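Local coordinates for protein putative Nudix hydrolase DR_0079 (PDB 2O5F) that hydrolyses nucleoside di- and triphosphates to monophosphates, with a marked preference for CDP and CTP, using magnesium as cofactor, at residues E138-P142 with E143-A147; E153-K156 with G157-E161. All blocks are in the same frame, centred on the assembly; numbering follows the deposited sequence.

Contact 1: residues E138-P142 with E143-A147; sequences EWLTP and EHLLA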
ATOM      1  N   GLU A 138       2.349  10.858 -10.352  1.00 18.80           N
ATOM      2  CA  GLU A 138       2.358  12.291 -10.157  1.00 19.52           C
ATOM      3  C   GLU A 138       2.230  12.683  -8.695  1.00 19.63           C
ATOM      4  O   GLU A 138       1.651  11.958  -7.881  1.00 16.43           O
ATOM      5  CB  GLU A 138       1.259  12.955 -11.006  1.00 25.32           C
ATOM      6  CG  GLU A 138      -0.161  12.489 -10.751  1.00 27.26           C
ATOM      7  CD  GLU A 138      -1.108  12.735 -11.946  1.00 30.22           C
ATOM      8  OE1 GLU A 138      -1.191  13.877 -12.462  1.00 26.28           O
ATOM      9  OE2 GLU A 138      -1.790  11.771 -12.365  1.00 23.40           O
ATOM     10  N   TRP A 139       2.825  13.820  -8.357  1.00 17.10           N
ATOM     11  CA  TRP A 139       2.746  14.317  -6.993  1.00 19.87           C
ATOM     12  C   TRP A 139       1.398  15.015  -6.894  1.00 21.08           C
ATOM     13  O   TRP A 139       1.089  15.918  -7.674  1.00 22.07           O
ATOM     14  CB  TRP A 139       3.887  15.293  -6.709  1.00 19.86           C
ATOM     15  CG  TRP A 139       5.232  14.617  -6.630  1.00 17.79           C
ATOM     16  CD1 TRP A 139       6.160  14.529  -7.610  1.00 18.64           C
ATOM     17  CD2 TRP A 139       5.780  13.939  -5.487  1.00 19.00           C
ATOM     18  NE1 TRP A 139       7.269  13.839  -7.153  1.00 21.07           N
ATOM     19  CE2 TRP A 139       7.058  13.470  -5.853  1.00 19.52           C
ATOM     20  CE3 TRP A 139       5.308  13.689  -4.190  1.00 19.53           C
ATOM     21  CZ2 TRP A 139       7.881  12.766  -4.965  1.00 18.06           C
ATOM     22  CZ3 TRP A 139       6.124  12.985  -3.305  1.00 17.77           C
ATOM     23  CH2 TRP A 139       7.399  12.535  -3.701  1.00 16.08           C
ATOM     24  N   LEU A 140       0.589  14.578  -5.946  1.00 19.99           N
ATOM     25  CA  LEU A 140      -0.732  15.145  -5.784  1.00 21.99           C
ATOM     26  C   LEU A 140      -1.040  15.393  -4.330  1.00 22.09           C
ATOM     27  O   LEU A 140      -0.602  14.652  -3.447  1.00 21.52           O
ATOM     28  CB  LEU A 140      -1.794  14.193  -6.334  1.00 23.62           C
ATOM     29  CG  LEU A 140      -1.784  13.782  -7.805  1.00 24.78           C
ATOM     30  CD1 LEU A 140      -2.812  12.676  -7.993  1.00 22.58           C
ATOM     31  CD2 LEU A 140      -2.094  14.976  -8.706  1.00 25.03           C
ATOM     32  N   THR A 141      -1.801  16.446  -4.085  1.00 23.01           N
ATOM     33  CA  THR A 141      -2.212  16.758  -2.735  1.00 22.84           C
ATOM     34  C   THR A 141      -3.343  15.786  -2.427  1.00 22.64           C
ATOM     35  O   THR A 141      -4.050  15.342  -3.329  1.00 19.93           O
ATOM     36  CB  THR A 141      -2.745  18.183  -2.640  1.00 23.54           C
ATOM     37  OG1 THR A 141      -3.943  18.296  -3.422  1.00 21.54           O
ATOM     38  CG2 THR A 141      -1.711  19.159  -3.165  1.00 25.92           C
ATOM     39  N   PRO A 142      -3.517  15.425  -1.153  1.00 21.25           N
ATOM     40  CA  PRO A 142      -4.594  14.497  -0.792  1.00 22.79           C
ATOM     41  C   PRO A 142      -5.957  15.017  -1.246  1.00 21.58           C
ATOM     42  O   PRO A 142      -6.830  14.241  -1.627  1.00 19.98           O
ATOM     43  CB  PRO A 142      -4.485  14.422   0.720  1.00 23.66           C
ATOM     44  CG  PRO A 142      -2.992  14.535   0.930  1.00 24.08           C
ATOM     45  CD  PRO A 142      -2.617  15.659  -0.011  1.00 24.05           C
ATOM     46  N   GLU A 143      -6.129  16.338  -1.201  1.00 21.94           N
ATOM     47  CA  GLU A 143      -7.385  16.972  -1.609  1.00 21.87           C
ATOM     48  C   GLU A 143      -7.716  16.703  -3.076  1.00 17.90           C
ATOM     49  O   GLU A 143      -8.841  16.318  -3.419  1.00 18.08           O
ATOM     50  CB  GLU A 143      -7.301  18.485  -1.395  1.00 26.09           C
ATOM     51  CG  GLU A 143      -8.569  19.226  -1.786  1.00 32.34           C
ATOM     52  CD  GLU A 143      -8.389  20.732  -1.800  1.00 37.82           C
ATOM     53  OE1 GLU A 143      -7.739  21.250  -2.734  1.00 41.42           O
ATOM     54  OE2 GLU A 143      -8.889  21.397  -0.867  1.00 40.47           O
ATOM     55  N   HIS A 144      -6.736  16.928  -3.944  1.00 18.92           N
ATOM     56  CA  HIS A 144      -6.911  16.702  -5.377  1.00 17.82           C
ATOM     57  C   HIS A 144      -7.113  15.215  -5.672  1.00 16.47           C
ATOM     58  O   HIS A 144      -7.929  14.842  -6.517  1.00 16.31           O
ATOM     59  CB  HIS A 144      -5.691  17.219  -6.153  1.00 19.86           C
ATOM     60  CG  HIS A 144      -5.658  18.706  -6.316  1.00 22.75           C
ATOM     61  ND1 HIS A 144      -4.552  19.379  -6.784  1.00 25.32           N
ATOM     62  CD2 HIS A 144      -6.602  19.653  -6.082  1.00 25.22           C
ATOM     63  CE1 HIS A 144      -4.811  20.675  -6.829  1.00 27.43           C
ATOM     64  NE2 HIS A 144      -6.047  20.866  -6.408  1.00 25.87           N
ATOM     65  N   LEU A 145      -6.364  14.367  -4.977  1.00 17.70           N
ATOM     66  CA  LEU A 145      -6.484  12.929  -5.186  1.00 17.90           C
ATOM     67  C   LEU A 145      -7.892  12.450  -4.835  1.00 18.85           C
ATOM     68  O   LEU A 145      -8.536  11.740  -5.616  1.00 18.55           O
ATOM     69  CB  LEU A 145      -5.468  12.174  -4.328  1.00 17.55           C
ATOM     70  CG  LEU A 145      -5.596  10.645  -4.331  1.00 17.54           C
ATOM     71  CD1 LEU A 145      -5.469  10.114  -5.767  1.00 16.34           C
ATOM     72  CD2 LEU A 145      -4.502  10.035  -3.443  1.00 17.13           C
ATOM     73  N   LEU A 146      -8.360  12.825  -3.649  1.00 17.47           N
ATOM     74  CA  LEU A 146      -9.696  12.427  -3.206  1.00 17.04           C
ATOM     75  C   LEU A 146     -10.768  12.970  -4.159  1.00 16.81           C
ATOM     76  O   LEU A 146     -11.778  12.297  -4.438  1.00 15.35           O
ATOM     77  CB  LEU A 146      -9.942  12.923  -1.774  1.00 16.75           C
ATOM     78  CG  LEU A 146      -9.136  12.180  -0.701  1.00 18.01           C
ATOM     79  CD1 LEU A 146      -9.387  12.792   0.678  1.00 18.65           C
ATOM     80  CD2 LEU A 146      -9.559  10.706  -0.707  1.00 19.75           C
ATOM     81  N   ALA A 147     -10.558  14.185  -4.661  1.00 16.21           N
ATOM     82  CA  ALA A 147     -11.509  14.774  -5.599  1.00 16.97           C
ATOM     83  C   ALA A 147     -11.638  13.904  -6.864  1.00 17.63           C
ATOM     84  O   ALA A 147     -12.745  13.657  -7.331  1.00 17.90           O
ATOM     85  CB  ALA A 147     -11.081  16.195  -5.973  1.00 18.20           C
TER
HETATM   86  O   HOH W   1      -4.854  20.920  -2.992  1.00 21.79           O
HETATM   87  O   HOH W   2      -2.031  18.210  -6.607  1.00 31.27           O
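Thr141 reaches round to His144 and caps the first turn of helix 142-151: its OG1 accepts from His144 N at 3.2 Å along a fairly straight bond (N-H...O 163°). The hydroxyl is tucked between the backbone N and carbonyl carbon of Thr141 (chi1 65°), which sets it facing the amide of His144. The same OG1 lies over one face of the imidazole, 3.4 Å from His144 CG, and the two side chains cross obliquely. A water bound to Thr141 OG1 at 2.8 Å sits over the centre of that face and donates to Glu143 OE1. A second water accepts from Thr141 N and lies 2.8 Å from His144 ND1, which is likely to hold the ring against turning about its CB-CG bond. A valine in place of the threonine would probably leave His144 N without its side-chain cap and the first water without one of its anchors. Backbone bonds continue the turn: Leu145 N donates to Thr141 O at 3.0 Å, and Leu146 N to Pro142 O at 2.9 Å. On the buried side, the methyls Leu140 CD1 and Leu145 CD1 meet at 4.3 Å, one from the residue before the cap, the other from the first turn. Val163 of helix 159-166 packs on Pro142, Leu145 and Leu146. Threonine at the N-cap, proline just after it and the leucine pair across the cap make a helix N-terminus with a hydrophobic staple, here where strand 136-140 passes into helix 142-151.

Contact 2: residues E153-K156 with G157-E161; sequences EAAK and GDLAE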
ATOM      1  N   GLU A 153     -12.761   8.698 -11.274  1.00 20.48           N
ATOM      2  CA  GLU A 153     -11.519   8.250 -11.912  1.00 20.02           C
ATOM      3  C   GLU A 153     -11.085   6.923 -11.272  1.00 19.30           C
ATOM      4  O   GLU A 153     -11.255   6.729 -10.067  1.00 20.10           O
ATOM      5  CB  GLU A 153     -10.429   9.322 -11.769  1.00 19.29           C
ATOM      6  CG  GLU A 153     -10.766  10.624 -12.520  1.00 18.53           C
ATOM      7  CD  GLU A 153      -9.527  11.455 -12.846  1.00 20.23           C
ATOM      8  OE1 GLU A 153      -8.569  10.905 -13.439  1.00 20.64           O
ATOM      9  OE2 GLU A 153      -9.518  12.666 -12.542  1.00 21.48           O
ATOM     10  N   ALA A 154     -10.540   6.018 -12.080  1.00 19.65           N
ATOM     11  CA  ALA A 154     -10.120   4.691 -11.614  1.00 19.34           C
ATOM     12  C   ALA A 154      -9.098   4.715 -10.481  1.00 19.31           C
ATOM     13  O   ALA A 154      -8.096   5.421 -10.559  1.00 18.74           O
ATOM     14  CB  ALA A 154      -9.572   3.886 -12.794  1.00 19.79           C
ATOM     15  N   ALA A 155      -9.354   3.927  -9.438  1.00 19.37           N
ATOM     16  CA  ALA A 155      -8.460   3.863  -8.290  1.00 19.28           C
ATOM     17  C   ALA A 155      -8.623   2.569  -7.509  1.00 18.95           C
ATOM     18  O   ALA A 155      -9.710   2.004  -7.460  1.00 16.85           O
ATOM     19  CB  ALA A 155      -8.729   5.033  -7.367  1.00 19.94           C
ATOM     20  N   LYS A 156      -7.538   2.110  -6.896  1.00 18.99           N
ATOM     21  CA  LYS A 156      -7.597   0.907  -6.074  1.00 24.09           C
ATOM     22  C   LYS A 156      -8.669   1.110  -5.019  1.00 24.15           C
ATOM     23  O   LYS A 156      -8.811   2.203  -4.470  1.00 26.98           O
ATOM     24  CB  LYS A 156      -6.252   0.652  -5.402  1.00 24.52           C
ATOM     25  CG  LYS A 156      -5.256   0.025  -6.334  1.00 30.04           C
ATOM     26  CD  LYS A 156      -5.714  -1.367  -6.729  1.00 35.99           C
ATOM     27  CE  LYS A 156      -4.756  -1.986  -7.717  1.00 37.00           C
ATOM     28  NZ  LYS A 156      -3.353  -1.956  -7.208  1.00 38.82           N
ATOM     29  N   GLY A 157      -9.407   0.045  -4.731  1.00 25.32           N
ATOM     30  CA  GLY A 157     -10.495   0.116  -3.775  1.00 26.65           C
ATOM     31  C   GLY A 157     -10.266   0.696  -2.393  1.00 27.92           C
ATOM     32  O   GLY A 157     -11.209   1.212  -1.791  1.00 28.50           O
ATOM     33  N   ASP A 158      -9.048   0.617  -1.863  1.00 26.86           N
ATOM     34  CA  ASP A 158      -8.806   1.161  -0.525  1.00 25.87           C
ATOM     35  C   ASP A 158      -8.012   2.454  -0.486  1.00 24.32           C
ATOM     36  O   ASP A 158      -7.723   2.972   0.593  1.00 20.68           O
ATOM     37  CB  ASP A 158      -8.103   0.133   0.362  1.00 30.66           C
ATOM     38  CG  ASP A 158      -8.963  -1.088   0.642  1.00 31.05           C
ATOM     39  OD1 ASP A 158     -10.207  -0.958   0.701  1.00 37.24           O
ATOM     40  OD2 ASP A 158      -8.378  -2.168   0.832  1.00 34.82           O
ATOM     41  N   LEU A 159      -7.667   2.982  -1.654  1.00 22.34           N
ATOM     42  CA  LEU A 159      -6.879   4.206  -1.711  1.00 21.36           C
ATOM     43  C   LEU A 159      -7.545   5.387  -1.013  1.00 20.55           C
ATOM     44  O   LEU A 159      -6.940   6.006  -0.149  1.00 20.58           O
ATOM     45  CB  LEU A 159      -6.567   4.562  -3.166  1.00 19.65           C
ATOM     46  CG  LEU A 159      -5.739   5.830  -3.385  1.00 19.22           C
ATOM     47  CD1 LEU A 159      -4.431   5.756  -2.593  1.00 17.64           C
ATOM     48  CD2 LEU A 159      -5.457   5.989  -4.872  1.00 16.84           C
ATOM     49  N   ALA A 160      -8.788   5.690  -1.379  1.00 22.24           N
ATOM     50  CA  ALA A 160      -9.497   6.810  -0.777  1.00 22.46           C
ATOM     51  C   ALA A 160      -9.573   6.697   0.747  1.00 22.87           C
ATOM     52  O   ALA A 160      -9.251   7.654   1.457  1.00 22.73           O
ATOM     53  CB  ALA A 160     -10.900   6.934  -1.363  1.00 22.17           C
ATOM     54  N   GLU A 161      -9.991   5.535   1.248  1.00 21.69           N
ATOM     55  CA  GLU A 161     -10.108   5.326   2.692  1.00 21.74           C
ATOM     56  C   GLU A 161      -8.757   5.460   3.405  1.00 20.42           C
ATOM     57  O   GLU A 161      -8.686   6.023   4.500  1.00 20.01           O
ATOM     58  CB  GLU A 161     -10.744   3.954   2.990  1.00 21.83           C
ATOM     59  CG  GLU A 161     -10.816   3.599   4.486  1.00 22.95           C
ATOM     60  CD  GLU A 161     -11.750   2.420   4.795  1.00 21.54           C
ATOM     61  OE1 GLU A 161     -12.095   1.654   3.877  1.00 21.45           O
ATOM     62  OE2 GLU A 161     -12.134   2.251   5.969  1.00 25.30           O
TER
HETATM   63  O   HOH W   3     -10.463   4.018  -3.331  1.00 28.51           O
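The flat carbonyl of Lys156 is approached by Leu159 N from above one face: the donor stands 54° out of the plane, away from any lone pair, with O and N 3.1 Å apart. The hydrogen itself points well at the oxygen (N-H...O 161°), so the bond is straight at the hydrogen though oblique at the oxygen, as the tight turn of the chain would lead one to expect. Water 3 takes a second place on Lys156 O at 2.7 Å, much nearer the carbonyl plane and slightly on its other side, and passes the link on to Ala160 N at 3.1 Å. Two donors therefore grip this one oxygen.

The bond from Leu159 N back to Lys156 O closes a type I beta turn, with Gly157 and Asp158 at its corners, and the turn feeds directly into helix 159-166. The water bridge stands where a backbone bond from Ala160 N to Lys156 O would continue the helical pattern.

Leu159 points back toward residues 153-156. Its CG lies opposite the backbone N (chi1 -180°), which brings CD2 to 4.2 Å from Ala155 CB, while its CB rests 3.5 Å from Lys156 O. Leu64 also touches Leu159, and its backbone bonds to Ala154 and Lys156 tie down the strand-like arm before the turn.

The Lys156 chain leaves the turn, bent at chi2 and again near its end; NZ forms a salt bridge with Asp65, and the side chain comes about 7 Å from that of Glu89, a Nudix-box glutamate inferred to bind magnesium. Asp158 points away from residues 153-156, and its OD2 is hydrogen-bonded to Ser113 OG.

Both contacts are helix starts within the Nudix domain, and their two helices, 142-151 and 159-166, follow each other in the chain and pack together. Contact 1 is partly buried, with leucines on its inner side and a side-chain cap with waters on its outer side; contact 2 is a surface turn in which a main-chain oxygen and a water do the work. They meet directly: Leu145 CD1 lies 4.2 Å from Leu159 CD2, and Leu146 CD2 lies 3.8 Å from Ala160 O. Contact 1 is away from the annotated sites, whereas contact 2 brings a lysine into the neighbourhood of the inferred magnesium-binding glutamates.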